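Local coordinates for protein phenylalanine hydroxylase (Colwellia psychrerythraea, PDB 2V27) that probably hydroxylates L-phenylalanine to L-tyrosine at a mononuclear iron centre, using tetrahydrobiopterin and molecular oxygen, as the first step of phenylalanine degradation, at residues S21-L26 / R107-M112; A52-P57 / S68-V73; F125-L130 / F164-G169; K152-F157 / D243-V248; Q221-M226 / E258-V263. One frame throughout, in Å; residues are numbered along the deposited sequence.

Contact 1: S21-L26 / R107-M112; sequences STEENL and RSREEM
Arg-109 lays its outer chain across the end of Glu-23, whose OE2 lies close to CG, CD and NE of the arginine. A salt bridge 2.9 Å long joins Arg-109 NE to Glu-23 OE2; its N-H...O angle of 130° makes it weak as a hydrogen bond, and the carboxylate and guanidinium planes stand 44° apart. Glu-23 reaches across because its CG is anti to the backbone N (chi1 173°) and the chain then bends at chi2. Glu-23 sits in the first turn of helix 22-38, which opens with a capping box (Glu-24 N donates to Ser-21 OG at 2.9 Å and Ser-21 N to Glu-24 OE1 at 2.8 Å), and Arg-109 comes from the loop after strand 99-103. Leu-26 meets the guanidinium at its edge, CG lying 3.4 Å from Arg-109 NH2. NH2 itself forms a salt bridge with Glu-30, one turn further along the helix, giving the guanidinium two acidic partners. A water accepts from Arg-109 N and donates weakly to Glu-23 OE2.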
# COMPACT_ATOMS: atom_id res chain seq x y z
N SER B 21 -9.45 28.97 -13.14
CA SER B 21 -9.79 29.89 -12.05
C SER B 21 -8.59 30.36 -11.25
O SER B 21 -7.51 29.75 -11.30
CB SER B 21 -10.81 29.25 -11.14
OG SER B 21 -10.16 28.35 -10.27
N THR B 22 -8.75 31.45 -10.51
CA THR B 22 -7.69 31.95 -9.63
C THR B 22 -7.31 30.86 -8.61
O THR B 22 -6.12 30.69 -8.31
CB THR B 22 -8.16 33.19 -8.88
OG1 THR B 22 -9.51 32.97 -8.48
CG2 THR B 22 -8.11 34.43 -9.81
N GLU B 23 -8.31 30.11 -8.13
CA GLU B 23 -8.07 28.97 -7.21
C GLU B 23 -7.27 27.84 -7.87
O GLU B 23 -6.37 27.28 -7.26
CB GLU B 23 -9.36 28.41 -6.60
CG GLU B 23 -9.19 27.13 -5.78
CD GLU B 23 -8.43 27.31 -4.45
OE1 GLU B 23 -7.77 28.36 -4.18
OE2 GLU B 23 -8.50 26.35 -3.66
N GLU B 24 -7.62 27.50 -9.11
CA GLU B 24 -6.87 26.47 -9.85
C GLU B 24 -5.42 26.92 -10.07
O GLU B 24 -4.47 26.12 -9.91
CB GLU B 24 -7.62 26.13 -11.15
CG GLU B 24 -8.84 25.30 -10.88
CD GLU B 24 -9.83 25.29 -12.01
OE1 GLU B 24 -9.86 26.24 -12.82
OE2 GLU B 24 -10.55 24.28 -12.07
N ASN B 25 -5.21 28.19 -10.40
CA ASN B 25 -3.86 28.73 -10.59
C ASN B 25 -3.06 28.73 -9.28
O ASN B 25 -1.86 28.48 -9.28
CB ASN B 25 -3.89 30.15 -11.18
CG ASN B 25 -4.27 30.16 -12.66
OD1 ASN B 25 -3.98 29.20 -13.44
ND2 ASN B 25 -4.91 31.27 -13.07
N LEU B 26 -3.74 29.04 -8.18
CA LEU B 26 -3.10 28.99 -6.87
C LEU B 26 -2.70 27.56 -6.50
O LEU B 26 -1.62 27.37 -5.93
CB LEU B 26 -4.04 29.59 -5.82
CG LEU B 26 -3.45 29.92 -4.45
CD1 LEU B 26 -2.35 30.97 -4.57
CD2 LEU B 26 -4.58 30.47 -3.54
N ARG B 107 -6.04 18.82 -9.71
CA ARG B 107 -6.54 18.30 -8.44
C ARG B 107 -7.24 19.39 -7.58
O ARG B 107 -6.90 20.57 -7.67
CB ARG B 107 -5.37 17.66 -7.65
CG ARG B 107 -4.37 18.67 -7.12
CD ARG B 107 -3.09 17.94 -6.70
NE ARG B 107 -2.40 17.45 -7.90
CZ ARG B 107 -1.26 16.77 -7.87
NH1 ARG B 107 -0.68 16.53 -6.70
NH2 ARG B 107 -0.67 16.39 -9.02
N SER B 108 -8.18 18.96 -6.73
CA SER B 108 -8.74 19.85 -5.69
C SER B 108 -7.71 20.17 -4.59
O SER B 108 -6.73 19.44 -4.41
CB SER B 108 -9.96 19.17 -5.04
OG SER B 108 -9.53 18.09 -4.19
N ARG B 109 -7.95 21.23 -3.82
CA ARG B 109 -7.16 21.48 -2.62
C ARG B 109 -7.08 20.30 -1.70
O ARG B 109 -6.00 20.02 -1.17
CB ARG B 109 -7.69 22.67 -1.83
CG ARG B 109 -7.24 23.93 -2.43
CD ARG B 109 -6.83 24.94 -1.42
NE ARG B 109 -6.04 25.95 -2.10
CZ ARG B 109 -4.74 26.12 -1.94
NH1 ARG B 109 -4.05 25.37 -1.06
NH2 ARG B 109 -4.12 27.07 -2.63
N GLU B 110 -8.19 19.60 -1.49
CA GLU B 110 -8.21 18.47 -0.58
C GLU B 110 -7.22 17.39 -1.02
O GLU B 110 -6.59 16.77 -0.17
CB GLU B 110 -9.61 17.87 -0.44
N GLU B 111 -7.03 17.22 -2.34
CA GLU B 111 -6.13 16.18 -2.88
C GLU B 111 -4.73 16.69 -3.22
O GLU B 111 -4.02 16.04 -4.00
CB GLU B 111 -6.71 15.57 -4.17
CG GLU B 111 -8.11 15.07 -4.08
CD GLU B 111 -8.77 14.90 -5.47
OE1 GLU B 111 -9.29 13.79 -5.68
OE2 GLU B 111 -8.77 15.85 -6.33
N MET B 112 -4.33 17.84 -2.68
CA MET B 112 -3.03 18.45 -2.98
C MET B 112 -1.91 17.40 -3.02
O MET B 112 -1.23 17.22 -4.03
CB MET B 112 -2.71 19.55 -1.95
CG MET B 112 -1.59 20.53 -2.31
SD MET B 112 -1.99 21.64 -3.69
CE MET B 112 -3.76 21.43 -3.79
O HOH W 1 -9.89 23.27 -4.47

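Contact 2: A52-P57 / S68-V73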
# COMPACT_ATOMS: atom_id res chain seq x y z
N ALA B 52 14.58 24.22 -18.11
CA ALA B 52 15.18 25.47 -18.63
C ALA B 52 14.62 25.70 -20.05
O ALA B 52 14.34 26.86 -20.45
CB ALA B 52 16.62 25.33 -18.69
N LYS B 53 14.45 24.62 -20.83
CA LYS B 53 13.80 24.75 -22.14
C LYS B 53 12.33 25.13 -22.09
O LYS B 53 11.90 25.89 -22.97
CB LYS B 53 13.96 23.46 -22.96
CG LYS B 53 15.39 23.19 -23.35
CD LYS B 53 15.56 21.86 -24.11
CE LYS B 53 17.00 21.58 -24.40
NZ LYS B 53 17.15 20.29 -25.19
N LEU B 54 11.54 24.59 -21.16
CA LEU B 54 10.09 24.88 -21.10
C LEU B 54 9.78 26.26 -20.54
O LEU B 54 8.77 26.85 -20.93
CB LEU B 54 9.30 23.85 -20.24
CG LEU B 54 9.23 22.46 -20.84
CD1 LEU B 54 8.40 21.62 -19.87
CD2 LEU B 54 8.62 22.43 -22.25
N ASN B 55 10.60 26.73 -19.58
CA ASN B 55 10.31 27.98 -18.90
C ASN B 55 8.85 28.05 -18.46
O ASN B 55 8.15 29.00 -18.74
CB ASN B 55 10.75 29.15 -19.80
CG ASN B 55 10.58 30.54 -19.16
OD1 ASN B 55 10.51 30.69 -17.96
ND2 ASN B 55 10.56 31.58 -20.03
N LEU B 56 8.43 27.05 -17.69
CA LEU B 56 7.05 26.98 -17.20
C LEU B 56 6.73 28.15 -16.26
O LEU B 56 7.60 28.62 -15.50
CB LEU B 56 6.84 25.65 -16.44
CG LEU B 56 6.95 24.39 -17.32
CD1 LEU B 56 6.84 23.19 -16.39
CD2 LEU B 56 5.89 24.30 -18.42
N PRO B 57 5.46 28.61 -16.28
CA PRO B 57 5.10 29.68 -15.33
C PRO B 57 4.98 29.08 -13.94
O PRO B 57 4.51 27.92 -13.80
CB PRO B 57 3.73 30.16 -15.84
CG PRO B 57 3.13 28.97 -16.72
CD PRO B 57 4.36 28.17 -17.17
N SER B 68 3.43 22.84 -25.84
CA SER B 68 3.56 22.19 -27.16
C SER B 68 4.52 22.92 -28.08
O SER B 68 5.33 22.28 -28.75
CB SER B 68 2.18 22.06 -27.85
OG SER B 68 1.32 21.18 -27.13
N LYS B 69 4.46 24.26 -28.09
CA LYS B 69 5.37 25.00 -28.98
C LYS B 69 6.83 24.70 -28.74
O LYS B 69 7.63 24.70 -29.67
CB LYS B 69 5.12 26.51 -28.97
CG LYS B 69 5.73 27.27 -27.80
CD LYS B 69 5.26 28.73 -27.86
CE LYS B 69 6.18 29.65 -27.08
NZ LYS B 69 5.48 30.99 -27.08
N VAL B 70 7.17 24.41 -27.48
CA VAL B 70 8.57 24.11 -27.12
C VAL B 70 8.89 22.63 -27.36
O VAL B 70 9.96 22.27 -27.85
CB VAL B 70 8.87 24.44 -25.62
CG1 VAL B 70 10.30 24.06 -25.24
CG2 VAL B 70 8.51 25.96 -25.32
N LEU B 71 7.93 21.76 -27.04
CA LEU B 71 8.11 20.33 -27.43
C LEU B 71 8.26 20.20 -28.98
O LEU B 71 9.01 19.36 -29.48
CB LEU B 71 6.91 19.52 -26.96
CG LEU B 71 6.68 19.45 -25.43
CD1 LEU B 71 5.58 18.47 -25.18
CD2 LEU B 71 7.96 19.09 -24.70
N LYS B 72 7.53 21.02 -29.73
CA LYS B 72 7.57 20.89 -31.20
C LYS B 72 8.98 21.23 -31.70
O LYS B 72 9.55 20.45 -32.50
CB LYS B 72 6.54 21.79 -31.83
CG LYS B 72 5.18 21.10 -31.93
CD LYS B 72 4.00 22.02 -32.18
CE LYS B 72 2.73 21.23 -32.07
NZ LYS B 72 1.57 22.12 -31.97
N VAL B 73 9.58 22.31 -31.20
CA VAL B 73 10.90 22.67 -31.67
C VAL B 73 12.02 21.80 -31.14
O VAL B 73 13.03 21.61 -31.81
CB VAL B 73 11.21 24.20 -31.49
CG1 VAL B 73 10.15 25.02 -32.20
CG2 VAL B 73 11.26 24.58 -30.03
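Between Leu-54 and the pair Val-70 and Leu-71 the contact is wholly apolar. Leu-54 CD2 does the touching, 3.8 Å from Val-70 CG1 and 4.2 Å from Leu-71 CD2, so one methyl meets two successive residues of helix 64-75. Val-70 directs its CB at the opposite segment, and with CG1 anti to the backbone N (chi1 177°) that methyl becomes its leading atom. The second kind of contact is between methyl and backbone: Val-70 CG1 lies 3.3 Å from Lys-53 O, in the last turn of helix 45-54. Lys-53 adds its CB, 4.4 Å from Val-70 CG1, while the rest of its chain runs away from the valine. The two helices follow each other in the chain and come closest at Leu-54 and Val-70, whose CA atoms are 6.3 Å apart. Leu-54 also packs on Cys-128 and Pro-129 of helix 120-131, which carries iron ligands. With no hydrogen bond or ion pair across it, the join depends on the fit of branched aliphatic groups rather than on directed bonds.

Contact 3: F125-L130 / F164-G169; sequences FGHCPL and FTIEFG. With FE (Fe (III) ion), chain E.
His-127 has CG anti to its carbonyl carbon (chi1 -65°), which sends the imidazole towards helix 152-167; Glu-167 starts with its CB turned from the histidine, but a bend at chi2 (-71°) swings the carboxylate back. The two groups converge on one iron(III) ion. His-127 NE2 binds it at 2.1 Å, whereas Glu-167 grips it with both oxygens, OE1 at 2.1 Å and OE2 at 2.3 Å. Ring and carboxylate planes are 86° apart, and the short approach of His-127 NE2 to both oxygens reflects the shared metal, not a hydrogen bond. Ile-166 borders the imidazole at CE1: its backbone O lies at the ring edge, 3.2 Å from His-127 CE1, and its CG2 is 3.5 Å from the same carbon. Two waters, one at 2.1 Å and one at 2.3 Å from the iron, occupy further coordination positions. His-122, from the same helix as His-127, supplies the remaining protein ligand, completing the two-histidine, one-carboxylate facial triad characteristic of the biopterin-dependent aromatic amino acid hydroxylases.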
# COMPACT_ATOMS: atom_id res chain seq x y z
N PHE B 125 4.47 19.07 -15.26
CA PHE B 125 5.64 19.15 -14.43
C PHE B 125 6.43 17.83 -14.42
O PHE B 125 7.70 17.81 -14.51
CB PHE B 125 5.26 19.59 -13.02
CG PHE B 125 6.44 19.93 -12.18
CD1 PHE B 125 6.85 21.27 -12.01
CD2 PHE B 125 7.09 18.92 -11.52
CE1 PHE B 125 8.00 21.57 -11.21
CE2 PHE B 125 8.18 19.18 -10.74
CZ PHE B 125 8.65 20.47 -10.56
N GLY B 126 5.72 16.71 -14.29
CA GLY B 126 6.42 15.43 -14.18
C GLY B 126 7.06 14.89 -15.46
O GLY B 126 8.15 14.29 -15.39
N HIS B 127 6.33 14.98 -16.60
CA HIS B 127 6.79 14.36 -17.87
C HIS B 127 7.30 15.33 -18.94
O HIS B 127 8.30 15.09 -19.63
CB HIS B 127 5.70 13.47 -18.48
CG HIS B 127 5.35 12.27 -17.63
ND1 HIS B 127 6.29 11.35 -17.17
CD2 HIS B 127 4.16 11.86 -17.14
CE1 HIS B 127 5.68 10.42 -16.46
NE2 HIS B 127 4.39 10.71 -16.41
N CYS B 128 6.63 16.47 -19.09
CA CYS B 128 6.92 17.31 -20.24
C CYS B 128 8.38 17.83 -20.28
O CYS B 128 8.96 17.94 -21.37
CB CYS B 128 5.89 18.44 -20.34
SG CYS B 128 4.34 17.83 -21.00
N PRO B 129 9.01 18.14 -19.13
CA PRO B 129 10.40 18.59 -19.30
C PRO B 129 11.32 17.54 -19.97
O PRO B 129 12.23 17.89 -20.74
CB PRO B 129 10.87 18.87 -17.86
CG PRO B 129 9.59 19.18 -17.11
CD PRO B 129 8.56 18.21 -17.71
N LEU B 130 11.08 16.25 -19.70
CA LEU B 130 11.87 15.23 -20.36
C LEU B 130 11.49 14.95 -21.82
O LEU B 130 12.30 14.39 -22.57
CB LEU B 130 11.91 13.96 -19.49
CG LEU B 130 12.90 14.15 -18.34
CD1 LEU B 130 12.57 13.06 -17.27
CD2 LEU B 130 14.32 14.03 -18.79
N PHE B 164 8.12 1.14 -14.77
CA PHE B 164 9.44 1.16 -14.22
C PHE B 164 10.44 2.10 -14.87
O PHE B 164 11.59 2.19 -14.41
CB PHE B 164 9.96 -0.26 -14.17
CG PHE B 164 9.32 -1.07 -13.07
CD1 PHE B 164 8.46 -2.15 -13.36
CD2 PHE B 164 9.55 -0.70 -11.72
CE1 PHE B 164 7.87 -2.92 -12.31
CE2 PHE B 164 8.99 -1.42 -10.66
CZ PHE B 164 8.15 -2.55 -10.95
N THR B 165 10.03 2.80 -15.95
CA THR B 165 10.91 3.75 -16.67
C THR B 165 10.25 5.13 -16.61
O THR B 165 10.55 5.93 -15.74
CB THR B 165 11.18 3.29 -18.16
OG1 THR B 165 9.94 2.98 -18.83
CG2 THR B 165 12.06 2.04 -18.12
N ILE B 166 9.31 5.40 -17.51
CA ILE B 166 8.67 6.71 -17.57
C ILE B 166 8.01 7.14 -16.26
O ILE B 166 8.04 8.36 -15.95
CB ILE B 166 7.69 6.71 -18.77
CG1 ILE B 166 8.55 6.68 -20.08
CG2 ILE B 166 6.72 7.96 -18.75
CD1 ILE B 166 7.79 6.46 -21.32
N GLU B 167 7.36 6.20 -15.53
CA GLU B 167 6.70 6.63 -14.29
C GLU B 167 7.66 6.65 -13.07
O GLU B 167 7.68 7.65 -12.32
CB GLU B 167 5.39 5.86 -14.02
CG GLU B 167 4.41 6.05 -15.17
CD GLU B 167 3.83 7.49 -15.23
OE1 GLU B 167 3.15 7.79 -16.23
OE2 GLU B 167 3.99 8.31 -14.28
N PHE B 168 8.40 5.56 -12.84
CA PHE B 168 9.20 5.42 -11.60
C PHE B 168 10.69 5.20 -11.79
O PHE B 168 11.38 4.73 -10.89
CB PHE B 168 8.55 4.34 -10.68
CG PHE B 168 7.29 4.84 -10.03
CD1 PHE B 168 6.08 4.76 -10.70
CD2 PHE B 168 7.36 5.54 -8.83
CE1 PHE B 168 4.93 5.36 -10.17
CE2 PHE B 168 6.22 6.13 -8.28
CZ PHE B 168 4.99 6.03 -8.97
N GLY B 169 11.20 5.57 -12.96
CA GLY B 169 12.62 5.40 -13.24
C GLY B 169 13.55 6.25 -12.39
O GLY B 169 13.27 7.41 -12.12
FE FE E . 2.70 9.73 -15.52
O HOH W 2 0.84 8.63 -14.86
O HOH W 3 1.39 10.17 -17.10

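Contact 4: K152-F157 / D243-V248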
# COMPACT_ATOMS: atom_id res chain seq x y z
N LYS B 152 -3.69 -8.11 -25.64
CA LYS B 152 -4.02 -7.73 -24.27
C LYS B 152 -2.92 -8.09 -23.26
O LYS B 152 -2.56 -7.25 -22.42
CB LYS B 152 -5.36 -8.34 -23.86
CG LYS B 152 -5.75 -8.10 -22.40
CE LYS B 152 -7.85 -9.52 -20.45
NZ LYS B 152 -9.28 -9.53 -20.04
N GLU B 153 -2.38 -9.30 -23.33
CA GLU B 153 -1.34 -9.67 -22.39
C GLU B 153 -0.05 -8.96 -22.72
O GLU B 153 0.67 -8.60 -21.81
CB GLU B 153 -1.15 -11.19 -22.27
CG GLU B 153 -0.33 -11.63 -21.02
CD GLU B 153 -0.89 -11.14 -19.65
OE1 GLU B 153 -2.11 -11.33 -19.37
OE2 GLU B 153 -0.09 -10.58 -18.84
N GLN B 154 0.24 -8.72 -24.00
CA GLN B 154 1.50 -8.04 -24.32
C GLN B 154 1.45 -6.59 -23.80
O GLN B 154 2.44 -6.06 -23.25
CB GLN B 154 1.74 -8.05 -25.83
CG GLN B 154 2.28 -9.37 -26.33
CD GLN B 154 2.23 -9.48 -27.84
OE1 GLN B 154 1.54 -8.70 -28.53
NE2 GLN B 154 3.04 -10.40 -28.37
N ARG B 155 0.28 -5.99 -23.90
CA ARG B 155 0.09 -4.61 -23.41
C ARG B 155 0.32 -4.54 -21.88
O ARG B 155 0.87 -3.51 -21.41
CB ARG B 155 -1.27 -4.01 -23.90
CG ARG B 155 -1.22 -3.68 -25.42
CD ARG B 155 -2.54 -3.15 -26.00
NE ARG B 155 -2.40 -2.57 -27.35
CZ ARG B 155 -3.45 -2.15 -28.08
NH1 ARG B 155 -4.70 -2.21 -27.57
NH2 ARG B 155 -3.24 -1.64 -29.29
N VAL B 156 -0.02 -5.60 -21.12
CA VAL B 156 0.23 -5.67 -19.64
C VAL B 156 1.75 -5.58 -19.40
O VAL B 156 2.22 -4.80 -18.54
CB VAL B 156 -0.38 -6.96 -18.94
CG1 VAL B 156 0.06 -7.11 -17.47
CG2 VAL B 156 -1.92 -6.98 -19.04
N PHE B 157 2.53 -6.30 -20.20
CA PHE B 157 3.99 -6.28 -20.08
C PHE B 157 4.55 -4.93 -20.47
O PHE B 157 5.47 -4.45 -19.83
CB PHE B 157 4.61 -7.40 -20.94
CG PHE B 157 4.55 -8.76 -20.28
CD1 PHE B 157 5.63 -9.20 -19.50
CD2 PHE B 157 3.41 -9.57 -20.39
CE1 PHE B 157 5.59 -10.46 -18.83
CE2 PHE B 157 3.35 -10.82 -19.72
CZ PHE B 157 4.45 -11.26 -18.97
N ASP B 243 11.53 -7.72 -31.52
CA ASP B 243 12.53 -7.99 -30.46
C ASP B 243 11.87 -7.82 -29.09
O ASP B 243 12.05 -8.64 -28.19
CB ASP B 243 13.74 -7.07 -30.51
CG ASP B 243 14.54 -7.20 -31.80
OD1 ASP B 243 14.58 -8.32 -32.39
OD2 ASP B 243 15.14 -6.18 -32.21
N ILE B 244 11.10 -6.74 -28.93
CA ILE B 244 10.37 -6.53 -27.67
C ILE B 244 9.42 -7.70 -27.34
O ILE B 244 9.37 -8.19 -26.19
CB ILE B 244 9.62 -5.15 -27.66
CG1 ILE B 244 10.60 -3.95 -27.82
CG2 ILE B 244 8.70 -5.03 -26.46
CD1 ILE B 244 11.63 -3.66 -26.68
N MET B 245 8.68 -8.19 -28.34
CA MET B 245 7.73 -9.27 -28.13
C MET B 245 8.46 -10.61 -27.85
O MET B 245 7.96 -11.41 -27.05
CB MET B 245 6.71 -9.41 -29.28
CG MET B 245 5.81 -8.17 -29.44
SD MET B 245 5.24 -7.47 -27.85
CE MET B 245 4.55 -5.92 -28.49
N GLU B 246 9.65 -10.77 -28.43
CA GLU B 246 10.51 -11.92 -28.05
C GLU B 246 10.87 -11.88 -26.54
O GLU B 246 10.82 -12.89 -25.86
CB GLU B 246 11.81 -11.96 -28.86
CG GLU B 246 11.65 -12.55 -30.24
CD GLU B 246 12.97 -12.60 -30.99
OE1 GLU B 246 14.05 -12.30 -30.41
OE2 GLU B 246 12.90 -12.93 -32.19
N LEU B 247 11.18 -10.69 -26.04
CA LEU B 247 11.51 -10.50 -24.62
C LEU B 247 10.30 -10.80 -23.72
O LEU B 247 10.41 -11.42 -22.66
CB LEU B 247 12.04 -9.08 -24.41
CG LEU B 247 13.47 -8.88 -24.93
CD1 LEU B 247 13.96 -7.41 -25.08
CD2 LEU B 247 14.50 -9.65 -24.08
N VAL B 248 9.11 -10.38 -24.17
CA VAL B 248 7.87 -10.68 -23.47
C VAL B 248 7.63 -12.20 -23.38
O VAL B 248 7.35 -12.73 -22.31
CB VAL B 248 6.64 -9.94 -24.09
CG1 VAL B 248 5.34 -10.46 -23.52
CG2 VAL B 248 6.78 -8.42 -23.86
O HOH W 4 5.01 -11.96 -26.92
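Gln-154 crosses Met-245 at about a right angle; with CG anti to the carbonyl carbon (chi1 -79°) and an extended chain beyond, its amide is carried along the sulfur. CB lies 4.1 Å from Met-245 SD, CG comes to 3.8 Å from that sulfur, and CD makes the nearest approach at 3.6 Å. At the tip OE1 is near Met-245 CE and accepts from the backbone N of Thr-151, while NE2 lies beside Met-245 SD and CG and donates to a water at 2.9 Å. This water in turn donates to Met-245 O. With an alanine here, the methionine sulfur would probably lose its amide cover, and the water bridge to Met-245 O and the bond to Thr-151 N would go with it. One turn on, Val-248 CG1 sits over a face of the Phe-157 ring, a CH-pi contact 4.0 Å from the ring centroid and 24° off its normal. Segments 152-157 and 243-248, on helices 152-167 and 241-254, cross at 90° with their axes 10.5 Å apart at closest approach, the nearest CA atoms being those of Phe-157 and Val-248. Phe-157 also packs on Ala-251 of helix 241-254 and Leu-211 of helix 207-211.

Contact 5: Q221-M226 / E258-V263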
# COMPACT_ATOMS: atom_id res chain seq x y z
N GLN B 221 6.31 1.69 -3.62
CA GLN B 221 6.98 0.73 -4.46
C GLN B 221 8.13 -0.00 -3.72
O GLN B 221 9.08 0.62 -3.20
CB GLN B 221 7.50 1.45 -5.73
CG GLN B 221 6.31 2.00 -6.60
CD GLN B 221 5.35 0.90 -6.93
OE1 GLN B 221 5.68 -0.02 -7.69
NE2 GLN B 221 4.15 1.01 -6.40
N PRO B 222 8.07 -1.35 -3.69
CA PRO B 222 9.16 -2.10 -3.06
C PRO B 222 10.42 -2.21 -3.90
O PRO B 222 11.51 -2.48 -3.35
CB PRO B 222 8.54 -3.49 -2.80
CG PRO B 222 7.37 -3.59 -3.72
CD PRO B 222 6.93 -2.19 -4.11
N ILE B 223 10.31 -1.91 -5.20
CA ILE B 223 11.42 -2.11 -6.13
C ILE B 223 11.45 -0.95 -7.14
O ILE B 223 10.41 -0.58 -7.69
CB ILE B 223 11.22 -3.40 -6.96
CG1 ILE B 223 11.26 -4.63 -6.08
CG2 ILE B 223 12.31 -3.50 -8.04
CD1 ILE B 223 10.75 -5.89 -6.79
N TYR B 224 12.66 -0.43 -7.37
CA TYR B 224 12.92 0.55 -8.46
C TYR B 224 14.01 -0.00 -9.35
O TYR B 224 14.90 -0.78 -8.87
CB TYR B 224 13.44 1.89 -7.87
CG TYR B 224 12.38 2.65 -7.11
CD1 TYR B 224 11.98 2.24 -5.84
CD2 TYR B 224 11.69 3.74 -7.69
CE1 TYR B 224 10.94 2.91 -5.14
CE2 TYR B 224 10.70 4.45 -6.99
CZ TYR B 224 10.34 4.00 -5.71
OH TYR B 224 9.35 4.59 -4.95
N TYR B 225 13.98 0.41 -10.61
CA TYR B 225 15.09 0.10 -11.55
C TYR B 225 15.84 1.36 -11.95
O TYR B 225 15.28 2.41 -12.20
CB TYR B 225 14.60 -0.65 -12.78
CG TYR B 225 14.16 -2.04 -12.40
CD1 TYR B 225 12.81 -2.31 -12.14
CD2 TYR B 225 15.09 -3.09 -12.30
CE1 TYR B 225 12.39 -3.62 -11.78
CE2 TYR B 225 14.70 -4.38 -11.95
CZ TYR B 225 13.35 -4.67 -11.69
OH TYR B 225 12.94 -5.96 -11.31
N MET B 226 17.17 1.22 -11.99
CA MET B 226 18.05 2.35 -12.25
C MET B 226 18.81 2.24 -13.56
O MET B 226 19.52 1.25 -13.79
CB MET B 226 19.06 2.47 -11.13
CG MET B 226 18.43 2.52 -9.71
SD MET B 226 19.73 2.77 -8.44
CE MET B 226 20.50 1.16 -8.45
N GLU B 258 8.67 -13.86 -8.13
CA GLU B 258 7.78 -13.93 -6.94
C GLU B 258 7.56 -12.48 -6.48
O GLU B 258 8.50 -11.69 -6.48
CB GLU B 258 8.44 -14.70 -5.81
CG GLU B 258 7.47 -14.92 -4.66
CD GLU B 258 8.12 -15.67 -3.50
OE1 GLU B 258 9.25 -16.18 -3.64
OE2 GLU B 258 7.48 -15.73 -2.44
N ALA B 259 6.32 -12.19 -6.15
CA ALA B 259 5.95 -10.85 -5.63
C ALA B 259 6.63 -10.57 -4.29
O ALA B 259 6.78 -11.48 -3.44
CB ALA B 259 4.49 -10.76 -5.45
N LYS B 260 7.02 -9.31 -4.06
CA LYS B 260 7.41 -8.90 -2.72
C LYS B 260 6.18 -8.92 -1.82
O LYS B 260 5.07 -8.80 -2.29
CB LYS B 260 8.07 -7.54 -2.72
CG LYS B 260 9.26 -7.44 -3.66
CD LYS B 260 10.45 -8.05 -3.00
CE LYS B 260 11.73 -7.31 -3.46
NZ LYS B 260 12.87 -7.40 -2.49
N PHE B 261 6.40 -9.11 -0.52
CA PHE B 261 5.27 -9.20 0.40
C PHE B 261 4.23 -8.04 0.25
O PHE B 261 3.03 -8.33 0.25
CB PHE B 261 5.79 -9.28 1.84
CG PHE B 261 4.72 -9.43 2.86
CD1 PHE B 261 4.07 -10.67 3.01
CD2 PHE B 261 4.32 -8.37 3.66
CE1 PHE B 261 3.04 -10.79 3.99
CE2 PHE B 261 3.31 -8.50 4.61
CZ PHE B 261 2.67 -9.72 4.79
N PRO B 262 4.68 -6.76 0.10
CA PRO B 262 3.66 -5.69 -0.07
C PRO B 262 2.79 -5.88 -1.29
O PRO B 262 1.62 -5.51 -1.26
CB PRO B 262 4.52 -4.40 -0.18
CG PRO B 262 5.81 -4.73 0.59
CD PRO B 262 6.04 -6.20 0.19
N VAL B 263 3.35 -6.46 -2.35
CA VAL B 263 2.52 -6.79 -3.55
C VAL B 263 1.52 -7.93 -3.28
O VAL B 263 0.35 -7.86 -3.71
CB VAL B 263 3.44 -7.06 -4.75
CG1 VAL B 263 2.63 -7.63 -5.96
CG2 VAL B 263 4.14 -5.75 -5.14
O HOH W 5 11.67 -4.97 -1.53
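Pro-222, Lys-260 and Ile-223 carry most of this contact, with the aliphatic chain of the lysine running alongside the proline and across the isoleucine. Pro-222 directs its ring at the opposite segment, and it and Lys-260 slide past each other in opposite directions, CB to CB at 4.1 Å. Further out the lysine crosses Ile-223 at about a right angle: Ile-223 CD1 is 3.8 Å from Lys-260 CE and equally close to its CG. That double touch follows from the bends of the lysine chain at chi2 (-80°) and chi3 (-148°), which bring CG and CE to the isoleucine tip while CD bows away from it. The charged end goes elsewhere, NZ forming a salt bridge with Asp-201. The same nitrogen also donates weakly to a water 2.9 Å away, and this water donates to Pro-222 O at 3.1 Å. A serine in place of Lys-260 would probably leave Asp-201 without its positive mate and uncover the end of Ile-223. Val-263 CG2 also meets Pro-222 CG, at 4.1 Å. Lys-260 is the N-cap residue of helix 261-265, so the contact sets the start of that short helix against the entry to strand 223-227. This strand runs between parallel neighbours 170-173 and 201-204 in the mixed sheet, with Asp-201 at the head of the latter.

How the contacts relate
Contact 3 is the buried centre of the set, about 4 Å from the middle of the chain, and the one built on metal coordination. Contact 2 touches it where Leu-54 and Leu-71 pack on the backbone of Cys-128 and Pro-129, and contact 5 does so where Phe-164 meets Ile-223 and Tyr-225. Contacts 3 and 4 share helix 152-167, one near its C-terminal end and the other at its start. Contact 1 lies at the surface and relies on charge; contacts 2, 4 and 5 are partly buried and chiefly apolar, though waters bridge the last two. Contacts 1 and 4, with centres about 39 Å apart, flank the chain's centre.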